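Local coordinates for 3-oxoacyl-[acyl-carrier-protein] synthase, mitochondrial (Arabidopsis thaliana, PDB 2IX4) that catalyses the decarboxylative condensation of acyl chains with malonyl-ACP, adding two carbons per round in mitochondrial fatty acid synthesis, at residues D38-K43 with I210-V215; K113-V118 with D197-V202; T287-D292 with D328-R333; I314-A319 with T347-S352. One frame throughout, in Å; residues are numbered along the deposited sequence.

How the contacts relate
Contacts 1 and 2 lie in the N-terminal ketoacyl synthase domain, with 113-118 and 197-202 nested inside the loop that 38-43 and 210-215 close. Contacts 3 and 4 follow in the C-terminal domain, where their segments alternate. The centres of contacts 1 and 2 are about 36 Å apart, joined through strand 200-207, which runs on toward helix 212-220; both contacts touch the second subunit. Contacts 3 and 4, about 17 Å between centres, are joined by the chain, strand 316-318 of contact 4 leading to helix 325-339 of contact 3, and they touch through Glu331 and Ala319. Contacts 2 and 4 are parallel strand pairs of one mixed sheet, while contacts 1 and 3 tie loops to helices nearer the acyl pocket.

Contact 1: residues D38-K43 with I210-V215; sequences DDLKMK and IDALSV
Lys41 folds back on its own loop to place its ammonium between two carbonyls: NZ donates to Ile210 O at 2.9 Å and more weakly to Asp39 O at 3.2 Å. Bends at chi2 (-59°) and chi4 (-55°) curl the chain, whose CG passes over Asp211 CB with the two side chains crossing at about a right angle. The two carbonyl oxygens are themselves close, and the shared positive charge probably offsets their repulsion. One step further, Ala212 N donates to Leu40 O at 3.0 Å. This amide belongs to the first turn of helix 212-220, which follows strand 200-207 in the ketosynthase fold, and Asp211 is its N-cap. With chi1 at 51°, Asp211 CG sits between the backbone N and the carbonyl carbon, and OD1 accepts from both Ser214 N and Ser214 OG, which approach from the same face of the carboxylate; Ser214 OG also pairs with Ser209. Ala212 CB makes the apolar contacts, meeting Met42 SD at 3.5 Å and, more distantly, Leu40 CD2 at 4.1 Å. Helix 47-55 touches both Met42 and Ala212 through Thr53, and Met42 also packs on Ile137 of the second subunit.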
loop_
_atom_site.group_PDB
_atom_site.type_symbol
_atom_site.label_atom_id
_atom_site.label_comp_id
_atom_site.label_asym_id
_atom_site.label_seq_id
_atom_site.Cartn_x
_atom_site.Cartn_y
_atom_site.Cartn_z
ATOM N N ASP A 38 29.753 -3.759 3.834
ATOM C CA ASP A 38 28.997 -2.620 4.362
ATOM C C ASP A 38 27.591 -2.525 3.775
ATOM O O ASP A 38 26.665 -2.030 4.426
ATOM C CB ASP A 38 29.748 -1.308 4.107
ATOM C CG ASP A 38 30.981 -1.152 4.985
ATOM O OD1 ASP A 38 31.969 -0.542 4.521
ATOM O OD2 ASP A 38 30.969 -1.630 6.139
ATOM N N ASP A 39 27.438 -3.010 2.546
ATOM C CA ASP A 39 26.170 -2.936 1.822
ATOM C C ASP A 39 25.101 -3.893 2.361
ATOM O O ASP A 39 23.922 -3.762 2.025
ATOM C CB ASP A 39 26.405 -3.181 0.328
ATOM C CG ASP A 39 27.374 -2.178 -0.286
ATOM O OD1 ASP A 39 27.403 -1.008 0.160
ATOM O OD2 ASP A 39 28.105 -2.558 -1.223
ATOM N N LEU A 40 25.514 -4.842 3.199
ATOM C CA LEU A 40 24.601 -5.820 3.797
ATOM C C LEU A 40 23.673 -5.197 4.840
ATOM O O LEU A 40 22.635 -5.775 5.178
ATOM C CB LEU A 40 25.389 -6.965 4.445
ATOM C CG LEU A 40 26.343 -7.815 3.601
ATOM C CD1 LEU A 40 27.267 -8.616 4.508
ATOM C CD2 LEU A 40 25.589 -8.739 2.666
ATOM N N LYS A 41 24.064 -4.019 5.337
ATOM C CA LYS A 41 23.374 -3.307 6.424
ATOM C C LYS A 41 23.338 -4.129 7.716
ATOM O O LYS A 41 22.344 -4.107 8.444
ATOM C CB LYS A 41 21.953 -2.868 6.017
ATOM C CG LYS A 41 21.847 -2.054 4.727
ATOM C CD LYS A 41 22.650 -0.754 4.771
ATOM C CE LYS A 41 22.482 0.048 3.479
ATOM N NZ LYS A 41 22.829 -0.730 2.230
ATOM N N MET A 42 24.429 -4.841 7.996
ATOM C CA MET A 42 24.503 -5.743 9.146
ATOM C C MET A 42 25.462 -5.259 10.240
ATOM O O MET A 42 26.232 -6.046 10.788
ATOM C CB MET A 42 24.884 -7.155 8.686
ATOM C CG MET A 42 23.769 -7.899 7.968
ATOM S SD MET A 42 24.309 -9.458 7.235
ATOM C CE MET A 42 24.838 -10.381 8.678
ATOM N N LYS A 43 25.393 -3.970 10.570
ATOM C CA LYS A 43 26.275 -3.383 11.591
ATOM C C LYS A 43 26.151 -4.041 12.973
ATOM O O LYS A 43 27.100 -4.024 13.754
ATOM C CB LYS A 43 26.072 -1.861 11.694
ATOM C CG LYS A 43 24.729 -1.422 12.262
ATOM C CD LYS A 43 24.566 0.093 12.186
ATOM C CE LYS A 43 23.303 0.554 12.892
ATOM N NZ LYS A 43 22.080 0.020 12.233
ATOM N N ILE A 210 18.377 -2.447 -0.246
ATOM C CA ILE A 210 19.651 -3.129 -0.488
ATOM C C ILE A 210 20.264 -3.553 0.844
ATOM O O ILE A 210 20.883 -2.752 1.546
ATOM C CB ILE A 210 20.660 -2.299 -1.331
ATOM C CG1 ILE A 210 20.016 -1.809 -2.634
ATOM C CG2 ILE A 210 21.911 -3.143 -1.633
ATOM C CD1 ILE A 210 20.881 -0.858 -3.440
ATOM N N ASP A 211 20.067 -4.825 1.177
ATOM C CA ASP A 211 20.530 -5.403 2.432
ATOM C C ASP A 211 20.568 -6.917 2.292
ATOM O O ASP A 211 20.030 -7.466 1.328
ATOM C CB ASP A 211 19.615 -4.993 3.596
ATOM C CG ASP A 211 18.141 -5.246 3.305
ATOM O OD1 ASP A 211 17.709 -6.420 3.286
ATOM O OD2 ASP A 211 17.408 -4.259 3.102
ATOM N N ALA A 212 21.185 -7.577 3.269
ATOM C CA ALA A 212 21.431 -9.019 3.229
ATOM C C ALA A 212 20.216 -9.854 2.837
ATOM O O ALA A 212 20.271 -10.625 1.876
ATOM C CB ALA A 212 21.977 -9.488 4.564
ATOM N N LEU A 213 19.121 -9.690 3.578
ATOM C CA LEU A 213 17.944 -10.531 3.388
ATOM C C LEU A 213 17.177 -10.215 2.105
ATOM O O LEU A 213 16.614 -11.115 1.482
ATOM C CB LEU A 213 17.022 -10.471 4.612
ATOM C CG LEU A 213 16.010 -11.610 4.757
ATOM C CD1 LEU A 213 16.680 -12.985 4.594
ATOM C CD2 LEU A 213 15.273 -11.511 6.093
ATOM N N SER A 214 17.159 -8.940 1.720
ATOM C CA SER A 214 16.526 -8.524 0.466
ATOM C C SER A 214 17.228 -9.132 -0.742
ATOM O O SER A 214 16.575 -9.705 -1.620
ATOM C CB SER A 214 16.520 -7.004 0.341
ATOM O OG SER A 214 15.733 -6.417 1.358
ATOM N N VAL A 215 18.554 -9.007 -0.773
ATOM C CA VAL A 215 19.372 -9.589 -1.835
ATOM C C VAL A 215 19.231 -11.113 -1.851
ATOM O O VAL A 215 18.984 -11.692 -2.907
ATOM C CB VAL A 215 20.864 -9.160 -1.728
ATOM C CG1 VAL A 215 21.705 -9.837 -2.795
ATOM C CG2 VAL A 215 21.001 -7.642 -1.855
#

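Contact 2: residues K113-V118 with D197-V202; sequences KERTGV and DADVMV
Gly117 and Met201 form the tight part of this pairing, in which strand 116-118 runs parallel to strand 200-202 at a 25° crossing. Gly117 N donates to Val200 O and Gly117 O accepts from Val202 N, both at 2.9 Å. Having no side chain, Gly117 lets the thioether of Met201 lie over its backbone, SD 3.5 Å from Gly117 CA. Bends at chi2 and chi3 (both near -68°) curl the methionine back so that CE reaches the backbone of Val118, while Ala189, Met192 and Ile193 of helix 181-195 also pack on it. On the other face Thr116 and Val200 lie side by side, pointing the same way, and Val118 CG1 rests 3.4 Å from Val202 O. Both strands belong to the core sheet of the thiolase fold, where 116-122 is flanked by 172-173 and 200-207.

Toward the strand beginnings the contact becomes polar and partly solvent-exposed. Arg115 O takes two amides, Asp199 N at 2.9 Å and Val200 N at 3.3 Å. The Arg115 side chain bends over Ala198, one guanidinium face toward its CA, and grips Asp199 side-on: NE to OD2 at 3.2 Å and NH2 to OD1 at 3.0 Å. The two planes stand 78° apart, so both nitrogens approach from above the carboxylate. NH2 also bonds Gly196 O, and Arg1 pairs with Asp199 OD1. With two arginines close by, Asp199 is probably held as the anion, and the salt bridge fastens the partly exposed start of a strand pair joined mainly by backbone bonds.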
loop_
_atom_site.group_PDB
_atom_site.type_symbol
_atom_site.label_atom_id
_atom_site.label_comp_id
_atom_site.label_asym_id
_atom_site.label_seq_id
_atom_site.Cartn_x
_atom_site.Cartn_y
_atom_site.Cartn_z
ATOM N N LYS A 113 -3.121 24.311 2.497
ATOM C CA LYS A 113 -2.538 23.141 3.175
ATOM C C LYS A 113 -3.537 21.988 3.256
ATOM O O LYS A 113 -3.186 20.829 3.035
ATOM C CB LYS A 113 -2.106 23.513 4.593
ATOM C CG LYS A 113 -0.795 24.273 4.706
ATOM C CD LYS A 113 -0.470 24.496 6.177
ATOM C CE LYS A 113 0.912 25.079 6.379
ATOM N NZ LYS A 113 1.250 25.151 7.829
ATOM N N GLU A 114 -4.784 22.328 3.577
ATOM C CA GLU A 114 -5.876 21.358 3.664
ATOM C C GLU A 114 -6.261 20.784 2.304
ATOM O O GLU A 114 -6.831 19.691 2.226
ATOM C CB GLU A 114 -7.102 22.000 4.320
ATOM C CG GLU A 114 -6.976 22.203 5.823
ATOM C CD GLU A 114 -8.127 23.006 6.411
ATOM O OE1 GLU A 114 -9.184 23.135 5.753
ATOM O OE2 GLU A 114 -7.972 23.513 7.541
ATOM N N ARG A 115 -5.950 21.519 1.239
ATOM C CA ARG A 115 -6.228 21.064 -0.128
ATOM C C ARG A 115 -5.041 20.349 -0.783
ATOM O O ARG A 115 -5.108 19.968 -1.953
ATOM C CB ARG A 115 -6.723 22.226 -1.003
ATOM C CG ARG A 115 -8.140 22.707 -0.673
ATOM C CD ARG A 115 -9.178 21.588 -0.842
ATOM N NE ARG A 115 -9.443 21.271 -2.245
ATOM C CZ ARG A 115 -10.158 20.230 -2.666
ATOM N NH1 ARG A 115 -10.684 19.379 -1.796
ATOM N NH2 ARG A 115 -10.347 20.034 -3.964
ATOM N N THR A 116 -3.967 20.164 -0.016
ATOM C CA THR A 116 -2.773 19.453 -0.479
ATOM C C THR A 116 -2.625 18.113 0.235
ATOM O O THR A 116 -2.576 18.058 1.461
ATOM C CB THR A 116 -1.495 20.289 -0.248
ATOM O OG1 THR A 116 -1.672 21.597 -0.805
ATOM C CG2 THR A 116 -0.274 19.616 -0.891
ATOM N N GLY A 117 -2.546 17.036 -0.538
ATOM C CA GLY A 117 -2.343 15.705 0.023
ATOM C C GLY A 117 -1.018 15.074 -0.372
ATOM O O GLY A 117 -0.211 15.672 -1.096
ATOM N N VAL A 118 -0.793 13.856 0.111
ATOM C CA VAL A 118 0.446 13.124 -0.149
ATOM C C VAL A 118 0.120 11.664 -0.448
ATOM O O VAL A 118 -0.673 11.045 0.264
ATOM C CB VAL A 118 1.424 13.206 1.052
ATOM C CG1 VAL A 118 2.783 12.613 0.690
ATOM C CG2 VAL A 118 1.600 14.652 1.522
ATOM N N ASP A 197 -10.975 15.508 -4.358
ATOM C CA ASP A 197 -10.480 15.212 -3.008
ATOM C C ASP A 197 -9.339 16.147 -2.603
ATOM O O ASP A 197 -9.122 16.402 -1.415
ATOM C CB ASP A 197 -9.988 13.762 -2.916
ATOM C CG ASP A 197 -11.091 12.744 -3.169
ATOM O OD1 ASP A 197 -12.155 12.815 -2.512
ATOM O OD2 ASP A 197 -10.886 11.855 -4.017
ATOM N N ALA A 198 -8.606 16.632 -3.604
ATOM C CA ALA A 198 -7.473 17.535 -3.405
ATOM C C ALA A 198 -7.257 18.405 -4.637
ATOM O O ALA A 198 -7.741 18.088 -5.725
ATOM C CB ALA A 198 -6.212 16.739 -3.097
ATOM N N ASP A 199 -6.531 19.506 -4.456
ATOM C CA ASP A 199 -6.123 20.353 -5.571
ATOM C C ASP A 199 -4.657 20.129 -5.931
ATOM O O ASP A 199 -4.252 20.386 -7.064
ATOM C CB ASP A 199 -6.357 21.828 -5.245
ATOM C CG ASP A 199 -7.829 22.195 -5.204
ATOM O OD1 ASP A 199 -8.640 21.555 -5.915
ATOM O OD2 ASP A 199 -8.176 23.133 -4.461
ATOM N N VAL A 200 -3.873 19.678 -4.951
ATOM C CA VAL A 200 -2.446 19.392 -5.113
ATOM C C VAL A 200 -2.129 18.068 -4.429
ATOM O O VAL A 200 -2.565 17.831 -3.306
ATOM C CB VAL A 200 -1.550 20.496 -4.471
ATOM C CG1 VAL A 200 -0.069 20.198 -4.702
ATOM C CG2 VAL A 200 -1.900 21.883 -5.002
ATOM N N MET A 201 -1.373 17.209 -5.106
ATOM C CA MET A 201 -0.902 15.965 -4.510
ATOM C C MET A 201 0.599 15.799 -4.715
ATOM O O MET A 201 1.104 15.929 -5.835
ATOM C CB MET A 201 -1.643 14.750 -5.087
ATOM C CG MET A 201 -3.111 14.621 -4.676
ATOM S SD MET A 201 -3.415 14.239 -2.936
ATOM C CE MET A 201 -2.778 12.557 -2.813
ATOM N N VAL A 202 1.298 15.511 -3.621
ATOM C CA VAL A 202 2.708 15.162 -3.648
ATOM C C VAL A 202 2.776 13.638 -3.708
ATOM O O VAL A 202 2.478 12.961 -2.723
ATOM C CB VAL A 202 3.434 15.700 -2.395
ATOM C CG1 VAL A 202 4.935 15.485 -2.510
ATOM C CG2 VAL A 202 3.122 17.183 -2.192
#

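Contact 3: residues T287-D292 with D328-R333; sequences TQPPED and DAVEAR
Helix 325-339, in the C-terminal half of the thiolase fold, turns Val330 and Arg333 toward Pro289, Pro290 and Glu291 in the loop that leads into helix 294-307. The two prolines have extended, polyproline-like backbone angles, and they carry the loop along the helix surface. Val330 provides the apolar part. Both methyls face the oxygen of Pro290, CG1 3.3 Å from Pro290 O and almost straight ahead of the C=O, CG2 3.5 Å from it and off to one side; CG1 also reaches Pro289 CB at 4.1 Å.

One helical turn on, Arg333 supplies the polar clasp. Its CG is set roughly anti to the backbone N (chi1 -151°), and after a bend at chi3 the guanidinium folds back over the helix, with Ala329 O above the centre of one face. NH1 donates to Glu291 O at 2.8 Å; the oxygen lies near the edge of the guanidinium, 21° out of its plane, and the bond is bent, with 134° at the hydrogen. The Glu291 carboxylate is not part of this bond, its OE2 lying 5.8 Å from Arg333 NH1. Glu331, whose side chain starts out away from the loop, accepts from the backbone N of His320, a predicted active-site residue, and from that of Ala321, so the same helix turn touches both the loop and the catalytic neighbourhood. Because the loop offers Arg333 a backbone carbonyl, the clasp fixes main chain; the nearby carboxylate would add at most a general electrostatic attraction at this partly exposed surface.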
loop_
_atom_site.group_PDB
_atom_site.type_symbol
_atom_site.label_atom_id
_atom_site.label_comp_id
_atom_site.label_asym_id
_atom_site.label_seq_id
_atom_site.Cartn_x
_atom_site.Cartn_y
_atom_site.Cartn_z
ATOM N N THR A 287 4.808 -14.317 -9.743
ATOM C CA THR A 287 6.057 -13.642 -10.119
ATOM C C THR A 287 6.265 -13.505 -11.634
ATOM O O THR A 287 6.942 -12.579 -12.087
ATOM C CB THR A 287 7.297 -14.361 -9.516
ATOM O OG1 THR A 287 7.327 -15.726 -9.954
ATOM C CG2 THR A 287 7.275 -14.318 -7.983
ATOM N N GLN A 288 5.690 -14.429 -12.404
ATOM C CA GLN A 288 5.877 -14.478 -13.859
ATOM C C GLN A 288 4.699 -13.883 -14.637
ATOM O O GLN A 288 3.545 -14.211 -14.353
ATOM C CB GLN A 288 6.080 -15.925 -14.323
ATOM C CG GLN A 288 7.479 -16.476 -14.125
ATOM C CD GLN A 288 7.666 -17.828 -14.796
ATOM O OE1 GLN A 288 7.351 -17.998 -15.978
ATOM N NE2 GLN A 288 8.182 -18.796 -14.045
ATOM N N PRO A 289 4.987 -13.018 -15.633
ATOM C CA PRO A 289 3.948 -12.538 -16.552
ATOM C C PRO A 289 3.534 -13.628 -17.546
ATOM O O PRO A 289 4.295 -14.576 -17.753
ATOM C CB PRO A 289 4.641 -11.389 -17.289
ATOM C CG PRO A 289 6.086 -11.725 -17.240
ATOM C CD PRO A 289 6.307 -12.432 -15.936
ATOM N N PRO A 290 2.342 -13.498 -18.165
ATOM C CA PRO A 290 1.918 -14.488 -19.162
ATOM C C PRO A 290 2.714 -14.340 -20.454
ATOM O O PRO A 290 3.196 -13.247 -20.755
ATOM C CB PRO A 290 0.444 -14.144 -19.416
ATOM C CG PRO A 290 0.084 -13.067 -18.436
ATOM C CD PRO A 290 1.345 -12.425 -17.998
ATOM N N GLU A 291 2.844 -15.430 -21.206
ATOM C CA GLU A 291 3.615 -15.443 -22.452
ATOM C C GLU A 291 3.189 -14.330 -23.422
ATOM O O GLU A 291 4.039 -13.669 -24.026
ATOM C CB GLU A 291 3.511 -16.819 -23.128
ATOM C CG GLU A 291 4.568 -17.084 -24.203
ATOM C CD GLU A 291 4.445 -18.461 -24.849
ATOM O OE1 GLU A 291 3.354 -19.075 -24.780
ATOM O OE2 GLU A 291 5.445 -18.932 -25.438
ATOM N N ASP A 292 1.878 -14.117 -23.544
ATOM C CA ASP A 292 1.318 -13.144 -24.493
ATOM C C ASP A 292 1.336 -11.691 -24.001
ATOM O O ASP A 292 1.061 -10.770 -24.773
ATOM C CB ASP A 292 -0.105 -13.552 -24.912
ATOM C CG ASP A 292 -1.103 -13.552 -23.747
ATOM O OD1 ASP A 292 -0.725 -13.228 -22.597
ATOM O OD2 ASP A 292 -2.283 -13.881 -23.992
ATOM N N ASP A 328 11.269 -9.187 -20.233
ATOM C CA ASP A 328 11.576 -8.201 -21.276
ATOM C C ASP A 328 10.934 -8.568 -22.611
ATOM O O ASP A 328 10.389 -7.703 -23.300
ATOM C CB ASP A 328 13.090 -8.040 -21.452
ATOM C CG ASP A 328 13.768 -7.433 -20.231
ATOM O OD1 ASP A 328 13.200 -7.489 -19.121
ATOM O OD2 ASP A 328 14.886 -6.902 -20.388
ATOM N N ALA A 329 11.007 -9.852 -22.955
ATOM C CA ALA A 329 10.423 -10.384 -24.183
ATOM C C ALA A 329 8.902 -10.238 -24.195
ATOM O O ALA A 329 8.316 -9.870 -25.217
ATOM C CB ALA A 329 10.817 -11.842 -24.364
ATOM N N VAL A 330 8.274 -10.530 -23.057
ATOM C CA VAL A 330 6.825 -10.403 -22.900
ATOM C C VAL A 330 6.375 -8.960 -23.135
ATOM O O VAL A 330 5.426 -8.716 -23.880
ATOM C CB VAL A 330 6.350 -10.922 -21.513
ATOM C CG1 VAL A 330 4.915 -10.513 -21.236
ATOM C CG2 VAL A 330 6.490 -12.440 -21.431
ATOM N N GLU A 331 7.069 -8.002 -22.525
ATOM C CA GLU A 331 6.726 -6.597 -22.721
ATOM C C GLU A 331 6.954 -6.166 -24.173
ATOM O O GLU A 331 6.124 -5.458 -24.744
ATOM C CB GLU A 331 7.485 -5.689 -21.751
ATOM C CG GLU A 331 6.999 -4.239 -21.786
ATOM C CD GLU A 331 7.745 -3.336 -20.835
ATOM O OE1 GLU A 331 8.801 -3.751 -20.313
ATOM O OE2 GLU A 331 7.273 -2.200 -20.605
ATOM N N ALA A 332 8.069 -6.598 -24.762
ATOM C CA ALA A 332 8.367 -6.313 -26.168
ATOM C C ALA A 332 7.238 -6.812 -27.068
ATOM O O ALA A 332 6.794 -6.103 -27.972
ATOM C CB ALA A 332 9.694 -6.949 -26.576
ATOM N N ARG A 333 6.780 -8.033 -26.797
ATOM C CA ARG A 333 5.649 -8.641 -27.495
ATOM C C ARG A 333 4.381 -7.800 -27.315
ATOM O O ARG A 333 3.635 -7.571 -28.268
ATOM C CB ARG A 333 5.431 -10.055 -26.959
ATOM C CG ARG A 333 4.838 -11.028 -27.953
ATOM C CD ARG A 333 5.005 -12.469 -27.478
ATOM N NE ARG A 333 6.403 -12.907 -27.491
ATOM C CZ ARG A 333 7.103 -13.261 -26.414
ATOM N NH1 ARG A 333 6.551 -13.248 -25.207
ATOM N NH2 ARG A 333 8.366 -13.644 -26.549
#

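Contact 4: residues I314-A319 with T347-S352; sequences IDYVNA and TLAFSS. With K (potassium ion), chain D.
Val317 and Phe350 meet at the centre of this strand pair, their CB atoms 3.9 Å apart, and Val317 CG2 reaches Leu348 CD1 at 3.8 Å on the same face. Leu348 CD1 also lies against the Ile314 carbonyl, while the Phe350 ring leads away from the opposite strand. Helix 325-339 covers this face, with Ile335 and Phe339 against Leu348. Strand 316-318, that helix and strand 349-351 form a beta-alpha-beta unit with adjacent parallel strands. Val317 N donates to Ala349 O, Ser351 N to Val317 O, and Ala319 N to Ser351 O at 2.8 Å.

The other face, which carries Tyr316, Asn318, Ala349 and Ser351, becomes polar toward the metal. Tyr316 CG stands anti to the backbone N (chi1 173°), and the ring lies against helix 364-378. Its hydroxyl donates to Ser351 OG at 2.7 Å, the serine oxygen lying in the ring plane, and accepts from Asn318 ND2 at 3.0 Å; Ser351 OG bonds Pro382 O in turn. Asn318 is thereby tied at its amide nitrogen, while its OD1 and its carbonyl oxygen both bind the potassium ion, Asn318 O at 2.9 Å. Ala319 O joins at a longer 3.3 Å, with Glu368, Ser414 and Asn415 completing the site. Beside the metal, a water donates to Asn318 OD1 and Ala319 O, and weakly to Ser352 OG, whose firmer partner is Ala321 O.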
loop_
_atom_site.group_PDB
_atom_site.type_symbol
_atom_site.label_atom_id
_atom_site.label_comp_id
_atom_site.label_asym_id
_atom_site.label_seq_id
_atom_site.Cartn_x
_atom_site.Cartn_y
_atom_site.Cartn_z
ATOM N N ILE A 314 1.658 8.122 -29.966
ATOM C CA ILE A 314 2.589 7.983 -28.845
ATOM C C ILE A 314 4.033 8.062 -29.333
ATOM O O ILE A 314 4.480 7.243 -30.137
ATOM C CB ILE A 314 2.336 6.682 -28.026
ATOM C CG1 ILE A 314 0.879 6.603 -27.547
ATOM C CG2 ILE A 314 3.306 6.570 -26.847
ATOM C CD1 ILE A 314 0.379 7.820 -26.762
ATOM N N ASP A 315 4.751 9.063 -28.837
ATOM C CA ASP A 315 6.109 9.341 -29.290
ATOM C C ASP A 315 7.161 8.487 -28.591
ATOM O O ASP A 315 8.079 7.979 -29.240
ATOM C CB ASP A 315 6.437 10.829 -29.118
ATOM C CG ASP A 315 5.652 11.715 -30.067
ATOM O OD1 ASP A 315 5.144 11.215 -31.094
ATOM O OD2 ASP A 315 5.550 12.925 -29.790
ATOM N N TYR A 316 7.026 8.334 -27.273
ATOM C CA TYR A 316 8.023 7.623 -26.470
ATOM C C TYR A 316 7.402 6.686 -25.433
ATOM O O TYR A 316 6.446 7.046 -24.750
ATOM C CB TYR A 316 8.983 8.613 -25.788
ATOM C CG TYR A 316 9.935 7.962 -24.802
ATOM C CD1 TYR A 316 10.880 7.024 -25.230
ATOM C CD2 TYR A 316 9.891 8.282 -23.445
ATOM C CE1 TYR A 316 11.752 6.413 -24.330
ATOM C CE2 TYR A 316 10.762 7.681 -22.535
ATOM C CZ TYR A 316 11.689 6.746 -22.988
ATOM O OH TYR A 316 12.555 6.141 -22.102
ATOM N N VAL A 317 7.950 5.480 -25.337
ATOM C CA VAL A 317 7.558 4.527 -24.305
ATOM C C VAL A 317 8.772 4.195 -23.435
ATOM O O VAL A 317 9.780 3.687 -23.927
ATOM C CB VAL A 317 6.948 3.230 -24.906
ATOM C CG1 VAL A 317 6.750 2.163 -23.830
ATOM C CG2 VAL A 317 5.626 3.526 -25.608
ATOM N N ASN A 318 8.682 4.515 -22.147
ATOM C CA ASN A 318 9.671 4.052 -21.187
ATOM C C ASN A 318 9.221 2.692 -20.664
ATOM O O ASN A 318 8.309 2.604 -19.840
ATOM C CB ASN A 318 9.873 5.076 -20.064
ATOM C CG ASN A 318 11.002 4.696 -19.116
ATOM O OD1 ASN A 318 10.820 3.864 -18.226
ATOM N ND2 ASN A 318 12.163 5.317 -19.288
ATOM N N ALA A 319 9.847 1.633 -21.176
ATOM C CA ALA A 319 9.464 0.253 -20.862
ATOM C C ALA A 319 9.796 -0.124 -19.423
ATOM O O ALA A 319 10.678 0.482 -18.802
ATOM C CB ALA A 319 10.139 -0.714 -21.832
ATOM N N THR A 347 8.961 3.744 -36.102
ATOM C CA THR A 347 8.483 5.087 -35.767
ATOM C C THR A 347 8.450 5.312 -34.253
ATOM O O THR A 347 8.854 6.373 -33.773
ATOM C CB THR A 347 7.087 5.367 -36.373
ATOM O OG1 THR A 347 7.099 5.070 -37.775
ATOM C CG2 THR A 347 6.688 6.829 -36.174
ATOM N N LEU A 348 7.969 4.314 -33.512
ATOM C CA LEU A 348 7.895 4.406 -32.055
ATOM C C LEU A 348 9.278 4.325 -31.416
ATOM O O LEU A 348 10.043 3.392 -31.683
ATOM C CB LEU A 348 6.978 3.313 -31.476
ATOM C CG LEU A 348 6.872 3.196 -29.948
ATOM C CD1 LEU A 348 6.062 4.342 -29.335
ATOM C CD2 LEU A 348 6.280 1.855 -29.548
ATOM N N ALA A 349 9.586 5.312 -30.580
ATOM C CA ALA A 349 10.798 5.294 -29.771
ATOM C C ALA A 349 10.491 4.647 -28.432
ATOM O O ALA A 349 9.521 5.013 -27.770
ATOM C CB ALA A 349 11.330 6.707 -29.567
ATOM N N PHE A 350 11.305 3.672 -28.043
ATOM C CA PHE A 350 11.170 3.062 -26.725
ATOM C C PHE A 350 12.508 2.623 -26.149
ATOM O O PHE A 350 13.423 2.253 -26.883
ATOM C CB PHE A 350 10.151 1.911 -26.733
ATOM C CG PHE A 350 10.578 0.719 -27.532
ATOM C CD1 PHE A 350 11.144 -0.385 -26.905
ATOM C CD2 PHE A 350 10.398 0.688 -28.911
ATOM C CE1 PHE A 350 11.534 -1.497 -27.641
ATOM C CE2 PHE A 350 10.787 -0.420 -29.658
ATOM C CZ PHE A 350 11.357 -1.513 -29.020
ATOM N N SER A 351 12.611 2.694 -24.825
ATOM C CA SER A 351 13.813 2.287 -24.112
ATOM C C SER A 351 13.469 1.890 -22.688
ATOM O O SER A 351 12.399 2.235 -22.183
ATOM C CB SER A 351 14.837 3.426 -24.095
ATOM O OG SER A 351 14.332 4.559 -23.408
ATOM N N SER A 352 14.374 1.150 -22.054
ATOM C CA SER A 352 14.334 0.950 -20.613
ATOM C C SER A 352 15.549 1.617 -19.983
ATOM O O SER A 352 16.677 1.427 -20.445
ATOM C CB SER A 352 14.316 -0.530 -20.254
ATOM O OG SER A 352 14.469 -0.689 -18.853
HETATM K K K D . 8.724 2.377 -16.994
HETATM O O HOH W 1 8.195 8.145 -31.973
HETATM O O HOH W 2 12.677 1.955 -17.801
#